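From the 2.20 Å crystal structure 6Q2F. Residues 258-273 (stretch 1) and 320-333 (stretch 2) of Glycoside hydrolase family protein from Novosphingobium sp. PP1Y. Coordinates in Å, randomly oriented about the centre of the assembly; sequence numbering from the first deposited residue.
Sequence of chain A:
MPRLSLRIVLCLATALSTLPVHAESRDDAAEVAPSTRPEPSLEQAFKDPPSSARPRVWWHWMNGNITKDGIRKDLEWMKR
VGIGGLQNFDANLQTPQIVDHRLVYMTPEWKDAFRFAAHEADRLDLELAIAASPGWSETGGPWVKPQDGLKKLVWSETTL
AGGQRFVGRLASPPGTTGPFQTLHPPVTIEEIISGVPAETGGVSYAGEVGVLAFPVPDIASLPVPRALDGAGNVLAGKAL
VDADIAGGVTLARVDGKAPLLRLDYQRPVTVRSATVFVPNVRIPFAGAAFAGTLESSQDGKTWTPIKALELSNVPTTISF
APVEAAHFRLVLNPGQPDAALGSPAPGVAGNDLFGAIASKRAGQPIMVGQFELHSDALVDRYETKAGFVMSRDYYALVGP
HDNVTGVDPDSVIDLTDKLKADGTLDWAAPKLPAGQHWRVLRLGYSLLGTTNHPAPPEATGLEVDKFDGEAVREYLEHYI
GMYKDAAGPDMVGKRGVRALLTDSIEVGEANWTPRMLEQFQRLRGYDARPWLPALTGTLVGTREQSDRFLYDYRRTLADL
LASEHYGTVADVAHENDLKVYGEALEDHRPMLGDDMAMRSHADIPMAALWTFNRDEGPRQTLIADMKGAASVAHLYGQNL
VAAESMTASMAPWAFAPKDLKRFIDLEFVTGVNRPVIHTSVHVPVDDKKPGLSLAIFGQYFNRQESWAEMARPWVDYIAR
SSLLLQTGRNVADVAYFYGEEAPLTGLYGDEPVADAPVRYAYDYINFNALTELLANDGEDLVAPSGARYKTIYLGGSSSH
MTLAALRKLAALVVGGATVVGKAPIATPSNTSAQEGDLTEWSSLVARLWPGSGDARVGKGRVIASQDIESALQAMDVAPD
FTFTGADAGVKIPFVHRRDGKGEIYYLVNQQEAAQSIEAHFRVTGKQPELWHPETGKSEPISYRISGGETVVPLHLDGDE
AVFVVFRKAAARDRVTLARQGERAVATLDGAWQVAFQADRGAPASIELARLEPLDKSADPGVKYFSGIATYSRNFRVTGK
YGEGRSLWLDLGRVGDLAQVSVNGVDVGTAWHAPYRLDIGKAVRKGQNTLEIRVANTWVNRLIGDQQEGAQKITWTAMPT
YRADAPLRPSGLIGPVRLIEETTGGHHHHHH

Stretch 1 258-273: APLLRLDYQRPVTVRS
Stretch 2 (320-333) FAPVEAAHFRLVLN

How do the two stretches run? The paired segments are extended and antiparallel, while Gln 266 (phi/psi -99/9) and Ala 326 (-106/1) break the extension at the corner: the segment pairing Leu 260 to Asp 264 with Val 331 to His 327 runs at 167°, and that pairing Val 269 to Val 271 with Ala 325 to Val 323 at 163°. Each stretch turns: the first at 266-267, the second at 326 and again at 321. CA atoms lie 4.3 Å apart in the non-hydrogen-bonded pair Leu 260 with Val 331, but 5.0 Å in the hydrogen-bonded pair Leu 261 with Leu 330.

Which backbone bonds fix the register? Leu 261 and Leu 330 exchange two, N to O, each 2.9 Å. Leu 263 N gives to Phe 328 O at 2.5 Å, and Phe 328 N returns to Leu 263 O at 2.8 Å. Past the corner, Val 269 N reaches Ala 325 O at 2.7 Å and Val 271 N reaches Val 323 O at 2.9 Å.

What packs on the apolar face? Leu 261, Leu 263, Val 269, Val 271, Leu 330 and Phe 328 share it. The Phe 328 ring (chi1 -71°, chi2 90°) spans the corner: its CZ lies 3.5 Å from Val 271 CG2 (chi1 t), and its CE1 4.0 Å from Val 269 CG2 (chi1 m).

Where do polar side chains meet? On the other face, His 327 ND1 (chi1 -37°) donates a weak hydrogen bond to Asp 264 OD1 (chi1 m), 2.9 Å away at the ring edge.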

ATOM      1  N   ALA A 258     -24.117 -27.424  -5.814  1.00107.47           N
ATOM      2  CA  ALA A 258     -24.787 -26.840  -6.970  1.00 96.89           C
ATOM      3  C   ALA A 258     -26.133 -26.193  -6.639  1.00 86.18           C
ATOM      4  O   ALA A 258     -27.118 -26.414  -7.352  1.00 89.51           O
ATOM      5  CB  ALA A 258     -24.955 -27.884  -8.064  1.00 94.99           C
ATOM      6  N   PRO A 259     -26.161 -25.367  -5.519  1.00 70.76           N
ATOM      7  CA  PRO A 259     -27.481 -24.764  -5.252  1.00 68.32           C
ATOM      8  C   PRO A 259     -27.894 -23.952  -6.473  1.00 71.16           C
ATOM      9  O   PRO A 259     -27.049 -23.305  -7.091  1.00 65.13           O
ATOM     10  CB  PRO A 259     -27.226 -23.835  -4.062  1.00 63.67           C
ATOM     11  CG  PRO A 259     -26.117 -24.478  -3.321  1.00 68.35           C
ATOM     12  CD  PRO A 259     -25.200 -24.886  -4.428  1.00 68.11           C
ATOM     13  N   LEU A 260     -29.173 -24.005  -6.827  1.00 68.44           N
ATOM     14  CA  LEU A 260     -29.651 -23.329  -8.017  1.00 73.41           C
ATOM     15  C   LEU A 260     -31.053 -22.804  -7.759  1.00 78.90           C
ATOM     16  O   LEU A 260     -31.720 -23.179  -6.793  1.00 85.13           O
ATOM     17  CB  LEU A 260     -29.590 -24.245  -9.252  1.00 75.47           C
ATOM     18  CG  LEU A 260     -30.577 -25.397  -9.469  1.00 82.04           C
ATOM     19  CD1 LEU A 260     -31.808 -24.941 -10.263  1.00 81.95           C
ATOM     20  CD2 LEU A 260     -29.883 -26.561 -10.170  1.00 80.98           C
ATOM     21  N   LEU A 261     -31.478 -21.900  -8.635  1.00 71.37           N
ATOM     22  CA  LEU A 261     -32.805 -21.296  -8.577  1.00 64.51           C
ATOM     23  C   LEU A 261     -33.353 -21.385  -9.995  1.00 68.70           C
ATOM     24  O   LEU A 261     -32.925 -20.629 -10.873  1.00 71.58           O
ATOM     25  CB  LEU A 261     -32.736 -19.857  -8.079  1.00 59.21           C
ATOM     26  CG  LEU A 261     -33.915 -19.251  -7.312  1.00 68.68           C
ATOM     27  CD1 LEU A 261     -33.606 -17.805  -6.917  1.00 61.74           C
ATOM     28  CD2 LEU A 261     -35.226 -19.324  -8.092  1.00 74.55           C
ATOM     29  N   ARG A 262     -34.262 -22.329 -10.219  1.00 67.52           N
ATOM     30  CA  ARG A 262     -34.899 -22.494 -11.515  1.00 70.17           C
ATOM     31  C   ARG A 262     -36.097 -21.562 -11.591  1.00 76.42           C
ATOM     32  O   ARG A 262     -36.922 -21.520 -10.670  1.00 84.32           O
ATOM     33  CB  ARG A 262     -35.337 -23.945 -11.737  1.00 73.47           C
ATOM     34  N   LEU A 263     -36.177 -20.802 -12.669  1.00 73.07           N
ATOM     35  CA  LEU A 263     -37.349 -19.990 -12.964  1.00 71.74           C
ATOM     36  C   LEU A 263     -37.995 -20.596 -14.204  1.00 78.27           C
ATOM     37  O   LEU A 263     -37.542 -20.364 -15.326  1.00 82.10           O
ATOM     38  CB  LEU A 263     -36.979 -18.527 -13.187  1.00 69.16           C
ATOM     39  CG  LEU A 263     -36.278 -17.752 -12.072  1.00 67.26           C
ATOM     40  CD1 LEU A 263     -36.006 -16.338 -12.551  1.00 68.89           C
ATOM     41  CD2 LEU A 263     -37.109 -17.732 -10.805  1.00 63.75           C
ATOM     42  N   ASP A 264     -39.050 -21.378 -13.998  1.00 78.47           N
ATOM     43  CA  ASP A 264     -39.774 -22.004 -15.093  1.00 77.45           C
ATOM     44  C   ASP A 264     -41.014 -21.184 -15.424  1.00 75.66           C
ATOM     45  O   ASP A 264     -41.778 -20.811 -14.530  1.00 72.15           O
ATOM     46  CB  ASP A 264     -40.144 -23.446 -14.746  1.00 79.68           C
ATOM     47  CG  ASP A 264     -38.931 -24.364 -14.728  1.00 86.97           C
ATOM     48  OD1 ASP A 264     -37.874 -23.956 -15.252  1.00 90.57           O
ATOM     49  OD2 ASP A 264     -39.024 -25.482 -14.176  1.00 94.82           O
ATOM     50  N   TYR A 265     -41.178 -20.888 -16.699  1.00 77.55           N
ATOM     51  CA  TYR A 265     -42.288 -20.132 -17.239  1.00 74.28           C
ATOM     52  C   TYR A 265     -43.175 -21.067 -18.072  1.00 80.22           C
ATOM     53  O   TYR A 265     -42.811 -22.193 -18.348  1.00 82.48           O
ATOM     54  CB  TYR A 265     -41.772 -19.026 -18.152  1.00 72.21           C
ATOM     55  CG  TYR A 265     -41.146 -17.854 -17.444  1.00 75.07           C
ATOM     56  CD1 TYR A 265     -39.828 -17.870 -17.091  1.00 70.01           C
ATOM     57  CD2 TYR A 265     -41.879 -16.734 -17.131  1.00 78.90           C
ATOM     58  CE1 TYR A 265     -39.254 -16.816 -16.442  1.00 69.38           C
ATOM     59  CE2 TYR A 265     -41.306 -15.671 -16.476  1.00 77.09           C
ATOM     60  CZ  TYR A 265     -39.995 -15.723 -16.140  1.00 72.94           C
ATOM     61  OH  TYR A 265     -39.408 -14.678 -15.496  1.00 74.01           O
ATOM     62  N   GLN A 266     -44.346 -20.597 -18.455  1.00 83.58           N
ATOM     63  CA  GLN A 266     -45.271 -21.377 -19.266  1.00 91.54           C
ATOM     64  C   GLN A 266     -45.224 -21.040 -20.744  1.00 89.96           C
ATOM     65  O   GLN A 266     -46.061 -21.455 -21.509  1.00 93.94           O
ATOM     66  CB  GLN A 266     -46.686 -21.229 -18.736  1.00 99.69           C
ATOM     67  CG  GLN A 266     -46.893 -21.996 -17.452  1.00106.53           C
ATOM     68  CD  GLN A 266     -47.888 -21.342 -16.548  1.00112.59           C
ATOM     69  OE1 GLN A 266     -48.717 -20.558 -16.992  1.00114.94           O
ATOM     70  NE2 GLN A 266     -47.810 -21.651 -15.264  1.00115.30           N
ATOM     71  N   ARG A 267     -44.259 -20.247 -21.142  1.00 86.21           N
ATOM     72  CA  ARG A 267     -44.125 -19.862 -22.528  1.00 83.00           C
ATOM     73  C   ARG A 267     -42.699 -19.385 -22.690  1.00 89.35           C
ATOM     74  O   ARG A 267     -42.037 -19.171 -21.701  1.00 82.79           O
ATOM     75  CB  ARG A 267     -45.101 -18.738 -22.826  1.00 72.72           C
ATOM     76  N   PRO A 268     -42.190 -19.230 -23.900  1.00 94.05           N
ATOM     77  CA  PRO A 268     -40.842 -18.675 -23.972  1.00 91.33           C
ATOM     78  C   PRO A 268     -40.906 -17.177 -23.757  1.00 88.62           C
ATOM     79  O   PRO A 268     -41.843 -16.507 -24.188  1.00 92.23           O
ATOM     80  CB  PRO A 268     -40.390 -19.032 -25.392  1.00 92.45           C
ATOM     81  CG  PRO A 268     -41.656 -18.964 -26.182  1.00 92.14           C
ATOM     82  CD  PRO A 268     -42.751 -19.467 -25.242  1.00 93.82           C
ATOM     83  N   VAL A 269     -39.918 -16.660 -23.037  1.00 84.58           N
ATOM     84  CA  VAL A 269     -39.783 -15.227 -22.828  1.00 81.39           C
ATOM     85  C   VAL A 269     -38.410 -14.808 -23.324  1.00 78.85           C
ATOM     86  O   VAL A 269     -37.446 -15.577 -23.259  1.00 76.24           O
ATOM     87  CB  VAL A 269     -39.981 -14.820 -21.351  1.00 79.63           C
ATOM     88  CG1 VAL A 269     -41.452 -14.673 -21.046  1.00 76.44           C
ATOM     89  CG2 VAL A 269     -39.344 -15.845 -20.424  1.00 79.39           C
ATOM     90  N   THR A 270     -38.331 -13.584 -23.837  1.00 77.93           N
ATOM     91  CA  THR A 270     -37.090 -13.030 -24.367  1.00 77.45           C
ATOM     92  C   THR A 270     -36.438 -12.181 -23.279  1.00 72.93           C
ATOM     93  O   THR A 270     -36.996 -11.162 -22.859  1.00 71.21           O
ATOM     94  CB  THR A 270     -37.364 -12.217 -25.627  1.00 75.94           C
ATOM     95  OG1 THR A 270     -38.112 -11.048 -25.284  1.00 85.02           O
ATOM     96  CG2 THR A 270     -38.182 -13.041 -26.603  1.00 71.07           C
ATOM     97  N   VAL A 271     -35.267 -12.610 -22.817  1.00 69.67           N
ATOM     98  CA  VAL A 271     -34.541 -11.964 -21.729  1.00 64.07           C
ATOM     99  C   VAL A 271     -33.286 -11.316 -22.293  1.00 63.73           C
ATOM    100  O   VAL A 271     -32.610 -11.897 -23.149  1.00 65.06           O
ATOM    101  CB  VAL A 271     -34.181 -12.977 -20.625  1.00 59.32           C
ATOM    102  CG1 VAL A 271     -33.340 -12.322 -19.552  1.00 54.74           C
ATOM    103  CG2 VAL A 271     -35.447 -13.559 -20.027  1.00 60.56           C
ATOM    104  N   ARG A 272     -33.001 -10.119 -21.817  1.00 65.32           N
ATOM    105  CA  ARG A 272     -31.817  -9.379 -22.211  1.00 52.61           C
ATOM    106  C   ARG A 272     -30.885  -9.035 -21.057  1.00 55.21           C
ATOM    107  O   ARG A 272     -29.738  -8.780 -21.267  1.00 57.74           O
ATOM    108  CB  ARG A 272     -32.204  -8.130 -22.959  1.00 51.14           C
ATOM    109  CG  ARG A 272     -32.504  -8.389 -24.399  1.00 51.96           C
ATOM    110  CD  ARG A 272     -33.103  -7.171 -25.034  1.00 56.22           C
ATOM    111  NE  ARG A 272     -33.625  -7.468 -26.346  1.00 66.95           N
ATOM    112  CZ  ARG A 272     -34.799  -8.048 -26.556  1.00 71.17           C
ATOM    113  NH1 ARG A 272     -35.558  -8.379 -25.539  1.00 67.12           N
ATOM    114  NH2 ARG A 272     -35.205  -8.289 -27.779  1.00 71.00           N
ATOM    115  N   SER A 273     -31.421  -8.989 -19.847  1.00 59.43           N
ATOM    116  CA  SER A 273     -30.595  -8.664 -18.700  1.00 53.27           C
ATOM    117  C   SER A 273     -31.138  -9.275 -17.425  1.00 54.33           C
ATOM    118  O   SER A 273     -32.333  -9.547 -17.307  1.00 51.69           O
ATOM    119  CB  SER A 273     -30.474  -7.146 -18.542  1.00 48.22           C
ATOM    120  OG  SER A 273     -29.886  -6.558 -19.689  1.00 63.44           O
ATOM    121  N   PHE A 320     -27.075  -9.016 -22.056  1.00 51.69           N
ATOM    122  CA  PHE A 320     -26.585  -9.938 -23.071  1.00 54.43           C
ATOM    123  C   PHE A 320     -27.481  -9.872 -24.298  1.00 53.66           C
ATOM    124  O   PHE A 320     -28.548  -9.253 -24.283  1.00 53.43           O
ATOM    125  CB  PHE A 320     -26.528 -11.363 -22.523  1.00 54.75           C
ATOM    126  CG  PHE A 320     -27.609 -11.661 -21.523  1.00 54.23           C
ATOM    127  CD1 PHE A 320     -28.880 -12.011 -21.941  1.00 53.04           C
ATOM    128  CD2 PHE A 320     -27.355 -11.577 -20.165  1.00 52.67           C
ATOM    129  CE1 PHE A 320     -29.876 -12.277 -21.024  1.00 50.26           C
ATOM    130  CE2 PHE A 320     -28.346 -11.839 -19.245  1.00 49.17           C
ATOM    131  CZ  PHE A 320     -29.608 -12.193 -19.675  1.00 50.81           C
ATOM    132  N   ALA A 321     -27.019 -10.514 -25.367  1.00 52.71           N
ATOM    133  CA  ALA A 321     -27.871 -10.733 -26.524  1.00 55.44           C
ATOM    134  C   ALA A 321     -29.100 -11.538 -26.105  1.00 63.70           C
ATOM    135  O   ALA A 321     -28.992 -12.428 -25.253  1.00 65.51           O
ATOM    136  CB  ALA A 321     -27.096 -11.463 -27.624  1.00 54.05           C
ATOM    137  N   PRO A 322     -30.271 -11.266 -26.684  1.00 65.92           N
ATOM    138  CA  PRO A 322     -31.515 -11.849 -26.157  1.00 66.28           C
ATOM    139  C   PRO A 322     -31.497 -13.371 -26.143  1.00 68.69           C
ATOM    140  O   PRO A 322     -30.764 -14.026 -26.887  1.00 71.49           O
ATOM    141  CB  PRO A 322     -32.592 -11.321 -27.113  1.00 68.05           C
ATOM    142  CG  PRO A 322     -31.990 -10.118 -27.750  1.00 70.00           C
ATOM    143  CD  PRO A 322     -30.516 -10.389 -27.840  1.00 67.53           C
ATOM    144  N   VAL A 323     -32.331 -13.932 -25.270  1.00 72.68           N
ATOM    145  CA  VAL A 323     -32.479 -15.375 -25.119  1.00 73.74           C
ATOM    146  C   VAL A 323     -33.962 -15.711 -25.029  1.00 81.00           C
ATOM    147  O   VAL A 323     -34.682 -15.123 -24.217  1.00 87.70           O
ATOM    148  CB  VAL A 323     -31.741 -15.885 -23.869  1.00 68.36           C
ATOM    149  CG1 VAL A 323     -32.072 -17.341 -23.624  1.00 74.30           C
ATOM    150  CG2 VAL A 323     -30.247 -15.682 -24.020  1.00 63.28           C
ATOM    151  N   GLU A 324     -34.428 -16.671 -25.812  1.00 83.03           N
ATOM    152  CA  GLU A 324     -35.821 -17.063 -25.716  1.00 79.89           C
ATOM    153  C   GLU A 324     -35.851 -18.430 -25.080  1.00 81.41           C
ATOM    154  O   GLU A 324     -35.316 -19.382 -25.599  1.00 81.87           O
ATOM    155  CB  GLU A 324     -36.478 -17.049 -27.082  1.00 84.80           C
ATOM    156  CG  GLU A 324     -37.932 -17.441 -27.045  1.00 90.36           C
ATOM    157  CD  GLU A 324     -38.779 -16.659 -28.000  1.00 98.42           C
ATOM    158  OE1 GLU A 324     -38.264 -16.170 -29.005  1.00102.82           O
ATOM    159  OE2 GLU A 324     -39.972 -16.525 -27.739  1.00102.27           O
ATOM    160  N   ALA A 325     -36.482 -18.506 -23.933  1.00 82.97           N
ATOM    161  CA  ALA A 325     -36.586 -19.733 -23.159  1.00 87.59           C
ATOM    162  C   ALA A 325     -37.748 -19.600 -22.193  1.00 91.38           C
ATOM    163  O   ALA A 325     -38.217 -18.496 -21.904  1.00 92.32           O
ATOM    164  CB  ALA A 325     -35.287 -20.043 -22.405  1.00 78.70           C
ATOM    165  N   ALA A 326     -38.219 -20.749 -21.713  1.00 89.08           N
ATOM    166  CA  ALA A 326     -39.211 -20.814 -20.655  1.00 81.64           C
ATOM    167  C   ALA A 326     -38.605 -21.250 -19.334  1.00 77.17           C
ATOM    168  O   ALA A 326     -39.333 -21.385 -18.344  1.00 83.90           O
ATOM    169  CB  ALA A 326     -40.347 -21.764 -21.043  1.00 82.75           C
ATOM    170  N   HIS A 327     -37.297 -21.483 -19.291  1.00 72.12           N
ATOM    171  CA  HIS A 327     -36.644 -21.919 -18.069  1.00 70.54           C
ATOM    172  C   HIS A 327     -35.315 -21.194 -17.931  1.00 74.39           C
ATOM    173  O   HIS A 327     -34.504 -21.189 -18.860  1.00 69.85           O
ATOM    174  CB  HIS A 327     -36.437 -23.438 -18.067  1.00 70.09           C
ATOM    175  CG  HIS A 327     -37.561 -24.203 -18.694  1.00 74.62           C
ATOM    176  ND1 HIS A 327     -38.554 -24.809 -17.956  1.00 77.58           N
ATOM    177  CD2 HIS A 327     -37.853 -24.454 -19.993  1.00 77.44           C
ATOM    178  CE1 HIS A 327     -39.407 -25.402 -18.772  1.00 80.26           C
ATOM    179  NE2 HIS A 327     -39.005 -25.199 -20.013  1.00 78.32           N
ATOM    180  N   PHE A 328     -35.104 -20.581 -16.774  1.00 75.58           N
ATOM    181  CA  PHE A 328     -33.863 -19.891 -16.466  1.00 76.22           C
ATOM    182  C   PHE A 328     -33.399 -20.327 -15.089  1.00 77.98           C
ATOM    183  O   PHE A 328     -34.201 -20.387 -14.151  1.00 79.89           O
ATOM    184  CB  PHE A 328     -34.047 -18.375 -16.525  1.00 73.09           C
ATOM    185  CG  PHE A 328     -34.237 -17.850 -17.912  1.00 65.49           C
ATOM    186  CD1 PHE A 328     -35.500 -17.747 -18.460  1.00 62.85           C
ATOM    187  CD2 PHE A 328     -33.148 -17.469 -18.672  1.00 64.28           C
ATOM    188  CE1 PHE A 328     -35.672 -17.267 -19.740  1.00 67.30           C
ATOM    189  CE2 PHE A 328     -33.314 -16.988 -19.948  1.00 63.88           C
ATOM    190  CZ  PHE A 328     -34.577 -16.890 -20.484  1.00 65.05           C
ATOM    191  N   ARG A 329     -32.112 -20.648 -14.976  1.00 75.28           N
ATOM    192  CA  ARG A 329     -31.525 -21.132 -13.739  1.00 72.11           C
ATOM    193  C   ARG A 329     -30.417 -20.179 -13.313  1.00 72.72           C
ATOM    194  O   ARG A 329     -29.611 -19.743 -14.143  1.00 71.54           O
ATOM    195  CB  ARG A 329     -30.975 -22.555 -13.901  1.00 68.64           C
ATOM    196  N   LEU A 330     -30.400 -19.840 -12.030  1.00 69.06           N
ATOM    197  CA  LEU A 330     -29.252 -19.208 -11.398  1.00 62.41           C
ATOM    198  C   LEU A 330     -28.517 -20.295 -10.630  1.00 70.92           C
ATOM    199  O   LEU A 330     -29.039 -20.821  -9.642  1.00 69.59           O
ATOM    200  CB  LEU A 330     -29.673 -18.077 -10.465  1.00 60.19           C
ATOM    201  CG  LEU A 330     -28.514 -17.488  -9.658  1.00 60.19           C
ATOM    202  CD1 LEU A 330     -27.627 -16.643 -10.548  1.00 60.66           C
ATOM    203  CD2 LEU A 330     -28.999 -16.693  -8.434  1.00 58.43           C
ATOM    204  N   VAL A 331     -27.318 -20.637 -11.087  1.00 68.13           N
ATOM    205  CA  VAL A 331     -26.510 -21.681 -10.474  1.00 62.85           C
ATOM    206  C   VAL A 331     -25.405 -21.017  -9.670  1.00 70.38           C
ATOM    207  O   VAL A 331     -24.710 -20.125 -10.175  1.00 75.44           O
ATOM    208  CB  VAL A 331     -25.930 -22.630 -11.535  1.00 62.60           C
ATOM    209  CG1 VAL A 331     -25.031 -23.666 -10.884  1.00 63.50           C
ATOM    210  CG2 VAL A 331     -27.054 -23.310 -12.291  1.00 61.32           C
ATOM    211  N   LEU A 332     -25.235 -21.451  -8.425  1.00 76.36           N
ATOM    212  CA  LEU A 332     -24.293 -20.836  -7.493  1.00 78.45           C
ATOM    213  C   LEU A 332     -23.097 -21.766  -7.279  1.00 83.52           C
ATOM    214  O   LEU A 332     -22.979 -22.446  -6.258  1.00 90.80           O
ATOM    215  CB  LEU A 332     -25.004 -20.497  -6.173  1.00 75.59           C
ATOM    216  CG  LEU A 332     -25.494 -19.047  -6.057  1.00 74.71           C
ATOM    217  CD1 LEU A 332     -26.290 -18.676  -7.274  1.00 76.59           C
ATOM    218  CD2 LEU A 332     -26.348 -18.851  -4.822  1.00 68.07           C
ATOM    219  N   ASN A 333     -22.199 -21.786  -8.262  1.00 82.02           N
ATOM    220  CA  ASN A 333     -20.947 -22.504  -8.102  1.00 83.13           C
ATOM    221  C   ASN A 333     -20.130 -21.846  -6.992  1.00 87.38           C
ATOM    222  O   ASN A 333     -20.202 -20.631  -6.800  1.00 89.29           O
ATOM    223  CB  ASN A 333     -20.161 -22.509  -9.411  1.00 81.13           C
ATOM    224  CG  ASN A 333     -20.944 -23.118 -10.560  1.00 86.87           C
ATOM    225  OD1 ASN A 333     -20.982 -24.341 -10.722  1.00 89.34           O
ATOM    226  ND2 ASN A 333     -21.571 -22.267 -11.365  1.00 85.78           N
TER